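Local coordinates for putative transcriptional regulator protein, LacI family (Rhizobium etli, PDB 3MIZ), which probably binds operator-type DNA as a transcriptional repressor of the LacI family, with a core resembling periplasmic sugar-binding proteins, at residues I19-S24 with V77-R82. Numbering follows the deposited sequence.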
loop_
_atom_site.group_PDB
_atom_site.type_symbol
_atom_site.label_atom_id
_atom_site.label_comp_id
_atom_site.label_asym_id
_atom_site.label_seq_id
_atom_site.Cartn_x
_atom_site.Cartn_y
_atom_site.Cartn_z
ATOM N N ILE A 19 6.413 1.415 17.503
ATOM C CA ILE A 19 5.340 0.512 17.877
ATOM C C ILE A 19 4.164 0.956 17.031
ATOM O O ILE A 19 3.660 2.064 17.189
ATOM C CB ILE A 19 4.998 0.611 19.380
ATOM C CG1 ILE A 19 6.193 0.117 20.205
ATOM C CG2 ILE A 19 3.735 -0.210 19.689
ATOM C CD1 ILE A 19 5.957 0.090 21.699
ATOM N N THR A 20 3.755 0.108 16.098
ATOM C CA THR A 20 2.633 0.450 15.249
ATOM C C THR A 20 1.492 -0.525 15.472
ATOM O O THR A 20 1.694 -1.597 16.027
ATOM C CB THR A 20 3.015 0.412 13.781
ATOM O OG1 THR A 20 1.898 0.857 13.005
ATOM C CG2 THR A 20 3.400 -1.009 13.360
ATOM N N ASP A 21 0.295 -0.158 15.026
ATOM C CA ASP A 21 -0.852 -1.034 15.207
ATOM C C ASP A 21 -1.241 -1.928 14.029
ATOM O O ASP A 21 -1.094 -3.147 14.105
ATOM C CB ASP A 21 -2.086 -0.230 15.671
ATOM C CG ASP A 21 -2.365 1.009 14.816
ATOM O OD1 ASP A 21 -1.732 1.188 13.753
ATOM O OD2 ASP A 21 -3.242 1.808 15.217
ATOM N N TYR A 22 -1.704 -1.338 12.931
ATOM C CA TYR A 22 -2.179 -2.146 11.807
ATOM C C TYR A 22 -1.381 -2.095 10.516
ATOM O O TYR A 22 -1.961 -2.134 9.429
ATOM C CB TYR A 22 -3.628 -1.766 11.511
ATOM C CG TYR A 22 -4.509 -1.795 12.734
ATOM C CD1 TYR A 22 -4.902 -3.006 13.307
ATOM C CD2 TYR A 22 -4.927 -0.615 13.338
ATOM C CE1 TYR A 22 -5.690 -3.037 14.454
ATOM C CE2 TYR A 22 -5.715 -0.633 14.486
ATOM C CZ TYR A 22 -6.091 -1.852 15.038
ATOM O OH TYR A 22 -6.856 -1.873 16.181
ATOM N N VAL A 23 -0.061 -2.043 10.625
ATOM C CA VAL A 23 0.792 -1.967 9.445
ATOM C C VAL A 23 0.694 -3.186 8.520
ATOM O O VAL A 23 0.861 -3.057 7.304
ATOM C CB VAL A 23 2.281 -1.753 9.854
ATOM C CG1 VAL A 23 2.865 -3.036 10.410
ATOM C CG2 VAL A 23 3.083 -1.255 8.671
ATOM N N SER A 24 0.407 -4.363 9.080
ATOM C CA SER A 24 0.320 -5.570 8.260
ATOM C C SER A 24 -0.966 -5.628 7.442
ATOM O O SER A 24 -1.098 -6.455 6.544
ATOM C CB SER A 24 0.423 -6.823 9.133
ATOM O OG SER A 24 -0.735 -6.994 9.933
ATOM N N VAL A 77 3.287 4.896 16.522
ATOM C CA VAL A 77 2.645 5.290 15.277
ATOM C C VAL A 77 1.392 4.490 14.940
ATOM O O VAL A 77 1.401 3.257 14.929
ATOM C CB VAL A 77 3.648 5.143 14.102
ATOM C CG1 VAL A 77 3.031 5.651 12.803
ATOM C CG2 VAL A 77 4.934 5.875 14.428
ATOM N N THR A 78 0.306 5.195 14.663
ATOM C CA THR A 78 -0.928 4.516 14.290
ATOM C C THR A 78 -1.106 4.644 12.778
ATOM O O THR A 78 -0.706 5.651 12.183
ATOM C CB THR A 78 -2.141 5.117 15.032
ATOM O OG1 THR A 78 -2.174 6.539 14.850
ATOM C CG2 THR A 78 -2.039 4.813 16.530
HETATM N N MSE A 79 -1.686 3.623 12.154
HETATM C CA MSE A 79 -1.901 3.647 10.707
HETATM C C MSE A 79 -2.878 4.750 10.305
HETATM O O MSE A 79 -2.725 5.378 9.255
HETATM C CB MSE A 79 -2.402 2.284 10.231
HETATM C CG MSE A 79 -1.325 1.219 10.237
HETATM SE SE MSE A 79 0.154 1.712 9.073
HETATM C CE MSE A 79 1.423 2.394 10.387
ATOM N N TYR A 80 -3.902 4.971 11.122
ATOM C CA TYR A 80 -4.842 6.050 10.850
ATOM C C TYR A 80 -4.943 6.873 12.118
ATOM O O TYR A 80 -4.562 6.422 13.201
ATOM C CB TYR A 80 -6.229 5.537 10.417
ATOM C CG TYR A 80 -6.782 4.395 11.229
ATOM C CD1 TYR A 80 -6.643 3.077 10.793
ATOM C CD2 TYR A 80 -7.462 4.628 12.426
ATOM C CE1 TYR A 80 -7.171 2.015 11.525
ATOM C CE2 TYR A 80 -7.987 3.575 13.166
ATOM C CZ TYR A 80 -7.841 2.275 12.708
ATOM O OH TYR A 80 -8.388 1.239 13.425
ATOM N N ARG A 81 -5.451 8.089 11.990
ATOM C CA ARG A 81 -5.542 8.967 13.137
ATOM C C ARG A 81 -6.407 8.398 14.256
ATOM O O ARG A 81 -7.553 8.016 14.039
ATOM C CB ARG A 81 -6.056 10.323 12.687
ATOM C CG ARG A 81 -5.673 11.438 13.613
ATOM C CD ARG A 81 -6.040 12.764 12.998
ATOM N NE ARG A 81 -5.946 13.839 13.970
ATOM C CZ ARG A 81 -6.290 15.092 13.714
ATOM N NH1 ARG A 81 -6.749 15.416 12.509
ATOM N NH2 ARG A 81 -6.179 16.013 14.658
ATOM N N ARG A 82 -5.842 8.342 15.458
ATOM C CA ARG A 82 -6.548 7.794 16.609
ATOM C C ARG A 82 -6.264 8.600 17.871
ATOM O O ARG A 82 -5.285 9.348 17.944
ATOM C CB ARG A 82 -6.093 6.350 16.877
ATOM C CG ARG A 82 -6.373 5.329 15.785
ATOM C CD ARG A 82 -5.743 3.987 16.151
ATOM N NE ARG A 82 -6.189 3.536 17.467
ATOM C CZ ARG A 82 -5.583 2.598 18.189
ATOM N NH1 ARG A 82 -4.492 1.994 17.731
ATOM N NH2 ARG A 82 -6.062 2.273 19.387
HETATM O O HOH W 1 -4.565 3.006 13.160
#
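Two neighbouring parallel strands, 15-20 and 73-78, part company at their C-terminal ends, where Val77 N still donates to Ile19 O (2.9 Å). The short hydroxyl of Thr20, OG1 anti to the backbone N (chi1 -176°), suits the next link, donating to Val77 O from above the carbonyl plane.

Asp21 swings its carboxylate between its N and carbonyl carbon (chi1 50°). Asp21 OD1 accepts twice: Met79 N on the syn lone pair at 2.9 Å, and Tyr22 N from above the carboxylate plane at 2.7 Å. Asp21 OD2 offers its anti lone pair to Arg82 NH1 (2.8 Å) in a tip-to-tip salt bridge, carboxylate and guanidinium planes 14° apart. A water hydrogen-bonded to Asp21 OD2 and Tyr80 N sits 3.0 Å above the centre of the Tyr80 ring. An alanine in place of Asp21 would remove these acceptors and would probably loosen the turn at 79-80.

Selenomethionine Met79, bent at chi2 and chi3, packs CG against Tyr22 CB and C and SE against Val23 CB; its flexible chain can follow the turn. The near-parallel rings of Tyr22 and Tyr80 are slid apart and barely overlap, with Tyr80 OH near Tyr22 CE2.

Paired with Arg82, the buried carboxylate is likely to stay ionised, tying the loop after strand 15-20 to the corner at 79-80 and the short strand beyond, at strand ends where periplasmic-binding-protein folds commonly form their ligand cleft.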